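Local structure of imelysin (Bacteroides ovatus ATCC 8483, 3OYV) at residues N30-L35 and A251-V256; S48-G53 and V293-L298; I257-A260 and S266-E269; N26-V31 and E348-K353. The protein probably takes part in bacterial iron uptake as a largely helical, outer-membrane-associated member of the imelysin family. One frame throughout, in Å; residues are numbered along the deposited sequence.

Interaction 1: N30-L35 and A251-V256; sequences NVAALL and ALYNAV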
loop_
_atom_site.group_PDB
_atom_site.type_symbol
_atom_site.label_atom_id
_atom_site.label_comp_id
_atom_site.label_asym_id
_atom_site.label_seq_id
_atom_site.Cartn_x
_atom_site.Cartn_y
_atom_site.Cartn_z
ATOM N N ASN A 30 13.727 -12.172 9.291
ATOM C CA ASN A 30 13.826 -10.881 9.935
ATOM C C ASN A 30 12.846 -9.870 9.322
ATOM O O ASN A 30 12.120 -9.175 10.028
ATOM C CB ASN A 30 15.251 -10.336 9.841
ATOM C CG ASN A 30 15.476 -9.177 10.808
ATOM O OD1 ASN A 30 15.475 -9.368 12.020
ATOM N ND2 ASN A 30 15.611 -7.950 10.273
ATOM N N VAL A 31 12.841 -9.800 7.992
ATOM C CA VAL A 31 11.989 -8.822 7.312
ATOM C C VAL A 31 10.499 -9.154 7.507
ATOM O O VAL A 31 9.682 -8.256 7.755
ATOM C CB VAL A 31 12.382 -8.724 5.841
ATOM C CG1 VAL A 31 11.408 -7.834 5.051
ATOM C CG2 VAL A 31 13.826 -8.201 5.685
ATOM N N ALA A 32 10.154 -10.440 7.475
ATOM C CA ALA A 32 8.763 -10.863 7.672
ATOM C C ALA A 32 8.332 -10.611 9.116
ATOM O O ALA A 32 7.180 -10.249 9.365
ATOM C CB ALA A 32 8.576 -12.332 7.326
ATOM N N ALA A 33 9.250 -10.802 10.098
ATOM C CA ALA A 33 8.963 -10.532 11.509
ATOM C C ALA A 33 8.657 -9.058 11.713
ATOM O O ALA A 33 7.734 -8.692 12.434
ATOM C CB ALA A 33 10.133 -10.984 12.364
ATOM N N LEU A 34 9.453 -8.205 11.069
ATOM C CA LEU A 34 9.241 -6.763 11.186
ATOM C C LEU A 34 7.872 -6.362 10.619
ATOM O O LEU A 34 7.170 -5.534 11.166
ATOM C CB LEU A 34 10.351 -5.981 10.486
ATOM C CG LEU A 34 11.737 -6.061 11.135
ATOM C CD1 LEU A 34 12.784 -5.486 10.194
ATOM C CD2 LEU A 34 11.763 -5.347 12.491
ATOM N N LEU A 35 7.524 -6.961 9.491
ATOM C CA LEU A 35 6.235 -6.701 8.818
ATOM C C LEU A 35 5.058 -7.143 9.695
ATOM O O LEU A 35 4.016 -6.483 9.738
ATOM C CB LEU A 35 6.175 -7.382 7.444
ATOM C CG LEU A 35 6.700 -6.636 6.211
ATOM C CD1 LEU A 35 6.858 -7.569 5.008
ATOM C CD2 LEU A 35 5.805 -5.406 5.930
ATOM N N ALA A 251 0.019 -14.620 8.229
ATOM C CA ALA A 251 0.104 -15.744 7.289
ATOM C C ALA A 251 1.401 -15.733 6.482
ATOM O O ALA A 251 2.027 -16.777 6.275
ATOM C CB ALA A 251 -1.121 -15.818 6.334
ATOM N N LEU A 252 1.791 -14.541 6.045
ATOM C CA LEU A 252 3.025 -14.357 5.323
ATOM C C LEU A 252 4.242 -14.782 6.150
ATOM O O LEU A 252 5.167 -15.423 5.657
ATOM C CB LEU A 252 3.121 -12.905 4.831
ATOM C CG LEU A 252 4.368 -12.497 4.052
ATOM C CD1 LEU A 252 4.611 -13.334 2.822
ATOM C CD2 LEU A 252 4.242 -11.002 3.711
ATOM N N TYR A 253 4.253 -14.404 7.422
ATOM C CA TYR A 253 5.331 -14.791 8.343
ATOM C C TYR A 253 5.418 -16.336 8.386
ATOM O O TYR A 253 6.498 -16.891 8.269
ATOM C CB TYR A 253 5.105 -14.192 9.713
ATOM C CG TYR A 253 6.171 -14.568 10.699
ATOM C CD1 TYR A 253 7.439 -14.007 10.647
ATOM C CD2 TYR A 253 5.935 -15.559 11.625
ATOM C CE1 TYR A 253 8.428 -14.368 11.574
ATOM C CE2 TYR A 253 6.897 -15.920 12.546
ATOM C CZ TYR A 253 8.150 -15.319 12.514
ATOM O OH TYR A 253 9.103 -15.702 13.414
ATOM N N ASN A 254 4.286 -17.028 8.547
ATOM C CA ASN A 254 4.317 -18.478 8.604
ATOM C C ASN A 254 4.847 -19.090 7.314
ATOM O O ASN A 254 5.633 -20.023 7.339
ATOM C CB ASN A 254 2.914 -19.067 8.909
ATOM C CG ASN A 254 2.395 -18.710 10.234
ATOM O OD1 ASN A 254 1.415 -17.955 10.346
ATOM N ND2 ASN A 254 3.029 -19.241 11.263
ATOM N N ALA A 255 4.428 -18.527 6.178
ATOM C CA ALA A 255 4.877 -19.019 4.899
ATOM C C ALA A 255 6.394 -18.860 4.735
ATOM O O ALA A 255 7.075 -19.735 4.146
ATOM C CB ALA A 255 4.136 -18.360 3.739
ATOM N N VAL A 256 6.928 -17.736 5.215
ATOM C CA VAL A 256 8.358 -17.506 5.176
ATOM C C VAL A 256 9.112 -18.478 6.092
ATOM O O VAL A 256 10.147 -18.983 5.708
ATOM C CB VAL A 256 8.652 -16.019 5.496
ATOM C CG1 VAL A 256 10.141 -15.804 5.846
ATOM C CG2 VAL A 256 8.232 -15.112 4.320
#

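Interaction 2: S48-G53 and V293-L298; sequences SSYKGG and VDEMGL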
loop_
_atom_site.group_PDB
_atom_site.type_symbol
_atom_site.label_atom_id
_atom_site.label_comp_id
_atom_site.label_asym_id
_atom_site.label_seq_id
_atom_site.Cartn_x
_atom_site.Cartn_y
_atom_site.Cartn_z
ATOM N N SER A 48 -7.722 -0.895 19.189
ATOM C CA SER A 48 -7.657 -1.139 20.630
ATOM C C SER A 48 -7.228 0.096 21.421
ATOM O O SER A 48 -7.966 0.565 22.323
ATOM C CB SER A 48 -6.714 -2.325 20.908
ATOM O OG SER A 48 -6.593 -2.547 22.305
ATOM N N SER A 49 -6.068 0.631 21.108
ATOM C CA SER A 49 -5.520 1.723 21.898
ATOM C C SER A 49 -4.439 2.457 21.163
ATOM O O SER A 49 -3.466 1.848 20.708
ATOM C CB SER A 49 -4.972 1.167 23.216
ATOM O OG SER A 49 -4.359 2.170 24.019
ATOM N N TYR A 50 -4.606 3.771 21.048
ATOM C CA TYR A 50 -3.636 4.644 20.453
ATOM C C TYR A 50 -2.885 5.337 21.562
ATOM O O TYR A 50 -3.475 6.102 22.326
ATOM C CB TYR A 50 -4.366 5.645 19.569
ATOM C CG TYR A 50 -3.532 6.693 18.936
ATOM C CD1 TYR A 50 -2.598 6.370 17.953
ATOM C CD2 TYR A 50 -3.718 8.027 19.260
ATOM C CE1 TYR A 50 -1.863 7.341 17.312
ATOM C CE2 TYR A 50 -2.980 9.013 18.638
ATOM C CZ TYR A 50 -2.042 8.676 17.679
ATOM O OH TYR A 50 -1.327 9.670 17.080
ATOM N N LYS A 51 -1.594 5.033 21.640
ATOM C CA LYS A 51 -0.681 5.617 22.628
ATOM C C LYS A 51 -1.214 5.467 24.030
ATOM O O LYS A 51 -1.181 6.409 24.814
ATOM C CB LYS A 51 -0.479 7.084 22.265
ATOM C CG LYS A 51 0.299 7.291 20.992
ATOM C CD LYS A 51 0.260 8.742 20.582
ATOM C CE LYS A 51 1.294 9.040 19.528
ATOM N NZ LYS A 51 1.290 10.495 19.197
ATOM N N GLY A 52 -1.706 4.279 24.350
ATOM C CA GLY A 52 -2.213 3.984 25.682
ATOM C C GLY A 52 -3.600 4.483 26.030
ATOM O O GLY A 52 -4.122 4.128 27.092
ATOM N N GLY A 53 -4.226 5.254 25.131
ATOM C CA GLY A 53 -5.553 5.789 25.358
ATOM C C GLY A 53 -6.594 5.071 24.512
ATOM O O GLY A 53 -6.437 3.892 24.188
ATOM N N VAL A 293 -0.416 5.108 10.596
ATOM C CA VAL A 293 0.515 4.640 9.556
ATOM C C VAL A 293 1.444 5.776 9.087
ATOM O O VAL A 293 2.513 5.512 8.557
ATOM C CB VAL A 293 -0.232 4.021 8.343
ATOM C CG1 VAL A 293 -0.880 5.145 7.486
ATOM C CG2 VAL A 293 0.693 3.116 7.504
ATOM N N ASP A 294 1.022 7.028 9.296
ATOM C CA ASP A 294 1.762 8.203 8.842
ATOM C C ASP A 294 2.545 8.842 9.983
ATOM O O ASP A 294 2.913 10.024 9.892
ATOM C CB ASP A 294 0.756 9.208 8.256
ATOM C CG ASP A 294 1.390 10.387 7.542
ATOM O OD1 ASP A 294 2.351 10.175 6.762
ATOM O OD2 ASP A 294 0.846 11.519 7.720
ATOM N N GLU A 295 2.784 8.078 11.056
ATOM C CA GLU A 295 3.521 8.527 12.243
ATOM C C GLU A 295 4.674 7.580 12.537
ATOM O O GLU A 295 4.641 6.379 12.206
ATOM C CB GLU A 295 2.577 8.589 13.437
ATOM C CG GLU A 295 1.450 9.633 13.260
ATOM C CD GLU A 295 0.332 9.608 14.298
ATOM O OE1 GLU A 295 0.365 8.838 15.284
ATOM O OE2 GLU A 295 -0.618 10.415 14.113
HETATM N N MSE A 296 5.724 8.137 13.145
HETATM C CA MSE A 296 6.839 7.357 13.679
HETATM C C MSE A 296 7.491 6.503 12.595
HETATM O O MSE A 296 8.080 5.476 12.879
HETATM C CB MSE A 296 6.373 6.472 14.838
HETATM C CG MSE A 296 5.496 7.180 15.870
HETATM SE SE MSE A 296 5.396 6.247 17.580
HETATM C CE MSE A 296 4.038 4.893 17.235
ATOM N N GLY A 297 7.419 6.952 11.354
ATOM C CA GLY A 297 8.026 6.243 10.224
ATOM C C GLY A 297 7.418 4.877 9.913
ATOM O O GLY A 297 8.031 4.066 9.224
ATOM N N LEU A 298 6.184 4.644 10.343
ATOM C CA LEU A 298 5.567 3.336 10.124
ATOM C C LEU A 298 5.450 2.968 8.642
ATOM O O LEU A 298 5.780 1.838 8.261
ATOM C CB LEU A 298 4.245 3.279 10.877
ATOM C CG LEU A 298 3.601 1.897 11.010
ATOM C CD1 LEU A 298 4.603 0.779 11.409
ATOM C CD2 LEU A 298 2.399 1.938 11.947
HETATM O O HOH W 1 3.157 10.169 16.642
#

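Interaction 3: I257-A260 and S266-E269; sequences IVLA and SAFE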
loop_
_atom_site.group_PDB
_atom_site.type_symbol
_atom_site.label_atom_id
_atom_site.label_comp_id
_atom_site.label_asym_id
_atom_site.label_seq_id
_atom_site.Cartn_x
_atom_site.Cartn_y
_atom_site.Cartn_z
ATOM N N ILE A 257 8.576 -18.742 7.283
ATOM C CA ILE A 257 9.221 -19.711 8.203
ATOM C C ILE A 257 9.256 -21.115 7.528
ATOM O O ILE A 257 10.282 -21.801 7.566
ATOM C CB ILE A 257 8.517 -19.742 9.605
ATOM C CG1 ILE A 257 8.663 -18.407 10.357
ATOM C CG2 ILE A 257 9.055 -20.920 10.455
ATOM C CD1 ILE A 257 10.072 -18.022 10.687
ATOM N N VAL A 258 8.170 -21.527 6.873
ATOM C CA VAL A 258 8.147 -22.859 6.245
ATOM C C VAL A 258 9.165 -22.929 5.110
ATOM O O VAL A 258 9.876 -23.930 4.977
ATOM C CB VAL A 258 6.730 -23.263 5.779
ATOM C CG1 VAL A 258 6.740 -24.597 5.000
ATOM C CG2 VAL A 258 5.810 -23.350 6.988
ATOM N N LEU A 259 9.282 -21.839 4.338
ATOM C CA LEU A 259 10.265 -21.749 3.269
ATOM C C LEU A 259 11.684 -21.890 3.828
ATOM O O LEU A 259 12.511 -22.620 3.233
ATOM C CB LEU A 259 10.080 -20.439 2.494
ATOM C CG LEU A 259 11.115 -20.046 1.435
ATOM C CD1 LEU A 259 11.329 -21.007 0.321
ATOM C CD2 LEU A 259 10.714 -18.693 0.844
ATOM N N ALA A 260 11.961 -21.214 4.946
ATOM C CA ALA A 260 13.266 -21.291 5.587
ATOM C C ALA A 260 13.537 -22.718 6.099
ATOM O O ALA A 260 14.664 -23.234 5.968
ATOM C CB ALA A 260 13.370 -20.279 6.728
ATOM N N SER A 266 8.442 -25.087 -4.601
ATOM C CA SER A 266 7.056 -25.017 -4.153
ATOM C C SER A 266 6.918 -24.079 -2.965
ATOM O O SER A 266 5.951 -23.335 -2.863
ATOM C CB SER A 266 6.551 -26.403 -3.773
ATOM O OG SER A 266 6.483 -27.231 -4.913
ATOM N N ALA A 267 7.874 -24.128 -2.046
ATOM C CA ALA A 267 7.865 -23.245 -0.883
ATOM C C ALA A 267 8.017 -21.769 -1.258
ATOM O O ALA A 267 7.370 -20.904 -0.654
ATOM C CB ALA A 267 8.906 -23.640 0.134
ATOM N N PHE A 268 8.851 -21.492 -2.246
ATOM C CA PHE A 268 8.960 -20.127 -2.772
ATOM C C PHE A 268 7.615 -19.680 -3.337
ATOM O O PHE A 268 7.168 -18.576 -3.105
ATOM C CB PHE A 268 10.086 -20.023 -3.804
ATOM C CG PHE A 268 11.416 -19.560 -3.229
ATOM C CD1 PHE A 268 11.613 -18.251 -2.842
ATOM C CD2 PHE A 268 12.475 -20.441 -3.117
ATOM C CE1 PHE A 268 12.824 -17.828 -2.325
ATOM C CE2 PHE A 268 13.694 -20.027 -2.610
ATOM C CZ PHE A 268 13.868 -18.709 -2.209
ATOM N N GLU A 269 7.016 -20.537 -4.170
ATOM C CA GLU A 269 5.701 -20.223 -4.753
ATOM C C GLU A 269 4.656 -19.923 -3.674
ATOM O O GLU A 269 3.886 -18.982 -3.791
ATOM C CB GLU A 269 5.196 -21.359 -5.648
ATOM C CG GLU A 269 6.022 -21.482 -6.941
ATOM C CD GLU A 269 5.858 -22.801 -7.702
ATOM O OE1 GLU A 269 5.007 -23.630 -7.321
ATOM O OE2 GLU A 269 6.609 -23.001 -8.695
#

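Interaction 4: N26-V31 and E348-K353; sequences NYMRNV and EFLLYK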
loop_
_atom_site.group_PDB
_atom_site.type_symbol
_atom_site.label_atom_id
_atom_site.label_comp_id
_atom_site.label_asym_id
_atom_site.label_seq_id
_atom_site.Cartn_x
_atom_site.Cartn_y
_atom_site.Cartn_z
ATOM N N ASN A 26 17.524 -16.455 7.228
ATOM C CA ASN A 26 17.512 -15.581 8.380
ATOM C C ASN A 26 17.021 -14.166 8.067
ATOM O O ASN A 26 16.287 -13.565 8.874
ATOM C CB ASN A 26 18.903 -15.548 9.002
ATOM C CG ASN A 26 19.223 -16.841 9.763
ATOM O OD1 ASN A 26 18.324 -17.464 10.322
ATOM N ND2 ASN A 26 20.510 -17.219 9.811
ATOM N N TYR A 27 17.453 -13.623 6.936
ATOM C CA TYR A 27 17.060 -12.249 6.612
ATOM C C TYR A 27 15.595 -12.177 6.184
ATOM O O TYR A 27 14.889 -11.247 6.552
ATOM C CB TYR A 27 17.987 -11.572 5.611
ATOM C CG TYR A 27 17.843 -10.077 5.710
ATOM C CD1 TYR A 27 18.138 -9.412 6.903
ATOM C CD2 TYR A 27 17.389 -9.337 4.634
ATOM C CE1 TYR A 27 18.004 -8.061 7.011
ATOM C CE2 TYR A 27 17.255 -7.958 4.734
ATOM C CZ TYR A 27 17.571 -7.323 5.932
ATOM O OH TYR A 27 17.462 -5.947 6.062
HETATM N N MSE A 28 15.133 -13.167 5.416
HETATM C CA MSE A 28 13.694 -13.248 5.082
HETATM C C MSE A 28 12.877 -13.268 6.359
HETATM O O MSE A 28 11.876 -12.562 6.462
HETATM C CB MSE A 28 13.336 -14.478 4.258
HETATM C CG MSE A 28 13.566 -14.371 2.795
HETATM SE SE MSE A 28 12.674 -15.772 1.850
HETATM C CE MSE A 28 13.524 -17.273 2.716
ATOM N N ARG A 29 13.280 -14.129 7.297
ATOM C CA ARG A 29 12.583 -14.192 8.574
ATOM C C ARG A 29 12.573 -12.832 9.273
ATOM O O ARG A 29 11.557 -12.405 9.810
ATOM C CB ARG A 29 13.171 -15.262 9.520
ATOM C CG ARG A 29 12.558 -15.308 10.863
ATOM C CD ARG A 29 13.059 -16.492 11.624
ATOM N NE ARG A 29 12.625 -16.353 13.013
ATOM C CZ ARG A 29 12.814 -17.251 13.975
ATOM N NH1 ARG A 29 13.491 -18.339 13.731
ATOM N NH2 ARG A 29 12.359 -17.021 15.205
ATOM N N ASN A 30 13.727 -12.172 9.291
ATOM C CA ASN A 30 13.826 -10.881 9.935
ATOM C C ASN A 30 12.846 -9.870 9.322
ATOM O O ASN A 30 12.120 -9.175 10.028
ATOM C CB ASN A 30 15.251 -10.336 9.841
ATOM C CG ASN A 30 15.476 -9.177 10.808
ATOM O OD1 ASN A 30 15.475 -9.368 12.020
ATOM N ND2 ASN A 30 15.611 -7.950 10.273
ATOM N N VAL A 31 12.841 -9.800 7.992
ATOM C CA VAL A 31 11.989 -8.822 7.312
ATOM C C VAL A 31 10.499 -9.154 7.507
ATOM O O VAL A 31 9.682 -8.256 7.755
ATOM C CB VAL A 31 12.382 -8.724 5.841
ATOM C CG1 VAL A 31 11.408 -7.834 5.051
ATOM C CG2 VAL A 31 13.826 -8.201 5.685
ATOM N N GLU A 348 9.724 -8.875 -1.191
ATOM C CA GLU A 348 9.494 -9.123 -2.610
ATOM C C GLU A 348 10.800 -9.487 -3.350
ATOM O O GLU A 348 10.850 -10.442 -4.136
ATOM C CB GLU A 348 8.837 -7.875 -3.248
ATOM C CG GLU A 348 8.287 -8.066 -4.654
ATOM C CD GLU A 348 8.001 -6.730 -5.342
ATOM O OE1 GLU A 348 8.343 -5.677 -4.784
ATOM O OE2 GLU A 348 7.485 -6.777 -6.475
ATOM N N PHE A 349 11.844 -8.697 -3.086
ATOM C CA PHE A 349 13.175 -8.950 -3.692
ATOM C C PHE A 349 13.677 -10.360 -3.377
ATOM O O PHE A 349 14.270 -11.022 -4.216
ATOM C CB PHE A 349 14.137 -7.902 -3.128
ATOM C CG PHE A 349 15.571 -8.016 -3.599
ATOM C CD1 PHE A 349 16.450 -8.896 -3.014
ATOM C CD2 PHE A 349 16.073 -7.133 -4.529
ATOM C CE1 PHE A 349 17.759 -8.962 -3.449
ATOM C CE2 PHE A 349 17.397 -7.188 -4.933
ATOM C CZ PHE A 349 18.218 -8.113 -4.407
ATOM N N LEU A 350 13.437 -10.779 -2.144
ATOM C CA LEU A 350 13.886 -12.073 -1.620
ATOM C C LEU A 350 13.079 -13.254 -2.125
ATOM O O LEU A 350 13.560 -14.390 -2.073
ATOM C CB LEU A 350 13.907 -12.019 -0.082
ATOM C CG LEU A 350 14.923 -11.054 0.570
ATOM C CD1 LEU A 350 14.638 -10.895 2.084
ATOM C CD2 LEU A 350 16.388 -11.474 0.282
ATOM N N LEU A 351 11.869 -12.987 -2.642
ATOM C CA LEU A 351 10.956 -14.023 -3.085
ATOM C C LEU A 351 10.824 -14.174 -4.603
ATOM O O LEU A 351 10.451 -15.243 -5.078
ATOM C CB LEU A 351 9.558 -13.810 -2.484
ATOM C CG LEU A 351 9.437 -14.015 -0.986
ATOM C CD1 LEU A 351 8.019 -13.644 -0.532
ATOM C CD2 LEU A 351 9.792 -15.471 -0.605
ATOM N N TYR A 352 11.055 -13.082 -5.337
ATOM C CA TYR A 352 10.807 -13.006 -6.761
ATOM C C TYR A 352 12.036 -12.592 -7.553
ATOM O O TYR A 352 12.889 -11.852 -7.038
ATOM C CB TYR A 352 9.757 -11.951 -7.039
ATOM C CG TYR A 352 8.345 -12.258 -6.622
ATOM C CD1 TYR A 352 7.470 -12.884 -7.481
ATOM C CD2 TYR A 352 7.862 -11.828 -5.381
ATOM C CE1 TYR A 352 6.142 -13.086 -7.115
ATOM C CE2 TYR A 352 6.559 -12.055 -5.002
ATOM C CZ TYR A 352 5.695 -12.660 -5.882
ATOM O OH TYR A 352 4.391 -12.827 -5.484
ATOM N N LYS A 353 12.071 -13.030 -8.804
ATOM C CA LYS A 353 13.015 -12.476 -9.739
ATOM C C LYS A 353 12.358 -12.388 -11.109
ATOM O O LYS A 353 11.850 -13.382 -11.631
ATOM C CB LYS A 353 14.261 -13.339 -9.752
ATOM C CG LYS A 353 15.346 -12.755 -10.661
ATOM C CD LYS A 353 16.618 -13.527 -10.607
ATOM C CE LYS A 353 17.722 -12.811 -11.346
ATOM N NZ LYS A 353 18.931 -13.680 -11.451
#

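Interaction 1: N30-L35 and A251-V256
A32 and Y253 mark the closest backbone approach, their CA atoms 5.3 Å apart, in an antiparallel helix pair whose segments run at 165° to each other with axes 9.0 Å apart. This is helix-bundle packing between helices 21-47 and 223-261, two segments far apart in sequence that meet in the protein interior.

Small residues make the closeness possible. The methyl of A32 is directed at the partner helix, and with no more than that methyl at this position the two backbones lie close together. V256 meets it from one flank: its CB and both methyls gather round A32 CB, with V256 CG1 at 4.1 Å. A beta-branched residue suits this place because it offers a broad apolar surface close to its own helix.

Y253 takes the other flank. With CG anti to the backbone N (chi1 179°), the ring extends across the gap and lies beside the first helix, presenting an edge rather than a face to the A32-A33 peptide. CD1 of Y253 comes 3.7 Å from A33 N, a packing contact and no hydrogen bond. The long aromatic side chain also carries its hydroxyl past the alanines to D331, which hydrogen-bonds Y253 OH. Further along the same edge, Y253 CE1 touches the methyl carbon A33 CB at 3.9 Å.

Interaction 2: S48-G53 and V293-L298
Y50 and E295 reach toward each other from two loops and meet through one short hydrogen bond: Y50 OH donates to E295 OE1 over 2.6 Å. The oxygen is met on its syn side, 16° out of the carboxylate plane, and ring and carboxylate are twisted 49° apart. E295 extends fully beyond CG, which spans much of the gap between backbones that stay well separated. A phenylalanine in place of Y50 would keep the ring but would probably leave E295 OE1 without its tyrosine donor and the two loops less firmly joined.

Charge and water add weaker links. K51 NZ lies 4.3 Å from E295 OE1, opposite charges too distant for a salt bridge. A water bridges them, accepting from K51 NZ at 3.2 Å and donating weakly to E295 OE1. K51 NZ also makes a weak bond to Y50 OH, and the aliphatic part of the lysine lies over the tyrosine ring, with K51 CD 3.7 Å above the ring plane toward its rim.

Each loop is shaped by a type I' beta turn, Y50 to G53 and E295 to L298. G52 and G297 suit these turns because both have positive phi. S49 OG braces the first by bonding G53 O at 2.7 Å, in the carbonyl plane on a lone pair.

The contact sits at the surface, one loop leaving helix 21-47 for helix 56-62, the other leading into helix 298-303, while V293 and L298 pack on L42 of helix 21-47.

Interaction 3: I257-A260 and S266-E269
L259 is the residue through which I257-A260 meets A267 and F268; I257, at the start of the segment, turns to R29 on helix 21-47 instead. V258 follows on the exposed side and gives up only a little surface to the second helix.

L259 is directed toward the partner. Its CG is anti to the backbone N (chi1 172°), which sends the two methyls forward as a fork. One of them, L259 CD1, packs 3.6 Å from A267 CB, where alanine is small enough to let the backbones come close. The same methyl lies over the face of the F268 ring in a CH-pi contact, 3.8 Å from the centroid and 16° off the ring normal. The other, L259 CD2, touches the ring at F268 CD1, 3.8 Å away.

Helices 223-261 and 265-283 form a helical hairpin here, joined by a three-residue connection, and this contact closes it beside the turn. S264 in that connection hydrogen-bonds A267 N through its OG.

The F268 ring has further company, including L351 and, edge-to-face, Y16. An alanine at this position lacks the ring, which would probably open a gap beside L259 and L351 and leave the Y16 ring without its edge-to-face partner.

A260 ends the segment facing away from helix 265-283, with its methyl against H25.

Interaction 4: N26-V31 and E348-K353
M28 and L350 form the centre of this contact, their side chains lying alongside one another and pointing opposite ways. The methylene M28 CG, of a selenomethionine, lies 3.7 Å from L350 CD1 and equally close to L350 CB. CG beside the backbone N (chi1 -83°) and an extended chi2 carry M28 SE to 3.8 Å from L351 CD2; the bend at chi3 turns only CE. A second conformer makes this selenium contact less certain, but a long, flexible, apolar residue can probably follow the contours of both leucines. Y27 adds a looser touch, its CD2 4.1 Å from L350 CD1, with the two side chains roughly perpendicular.

Around these lies a second shell. V31 places CG2 over one face of the Y27 ring, 3.6 Å above its plane and toward the rim, and Y27 OH is tied to V341 O. L351 and M28 both pack on L259 of helix 223-261, and L350 also meets L316.

The backbone of the second segment is fixed where helix 343-351 ends: E348 O accepts from both L351 N and Y352 N, and L350 O receives W24 NE1. The side chain of E348 turns to the other side, bonding H345 and S118. H345 and E348 belong to the G-x-H-x-x-E signature of the imelysin family, probably part of its functional site; L350 and L351 follow shortly after on the same helix.

Across the two segments there is no hydrogen bond; cohesion rests on apolar surfaces that fit, and the tyrosine hydroxyl finds its polar partner beyond them.

In the fold
Interactions 1, 3 and 4 cluster on one side of the chain's centre: interaction 4 lies about 9 Å from interaction 1 and about 11 Å from interaction 3, centre to centre. Interactions 1 and 4 both use helix 21-47: A32 and A33 face helix 223-261, while Y27 and M28 face helix 343-351. Interaction 3 follows interaction 1 along helix 223-261 and touches interaction 4 where L259 meets M28 and L351. Interaction 2 stands apart, about 21 Å from the centre of interaction 1, near the C-terminal end of helix 21-47. Along the chain it is nested within the loop closed by interaction 4. The early helix 21-47 thus packs on two helices from late in the chain.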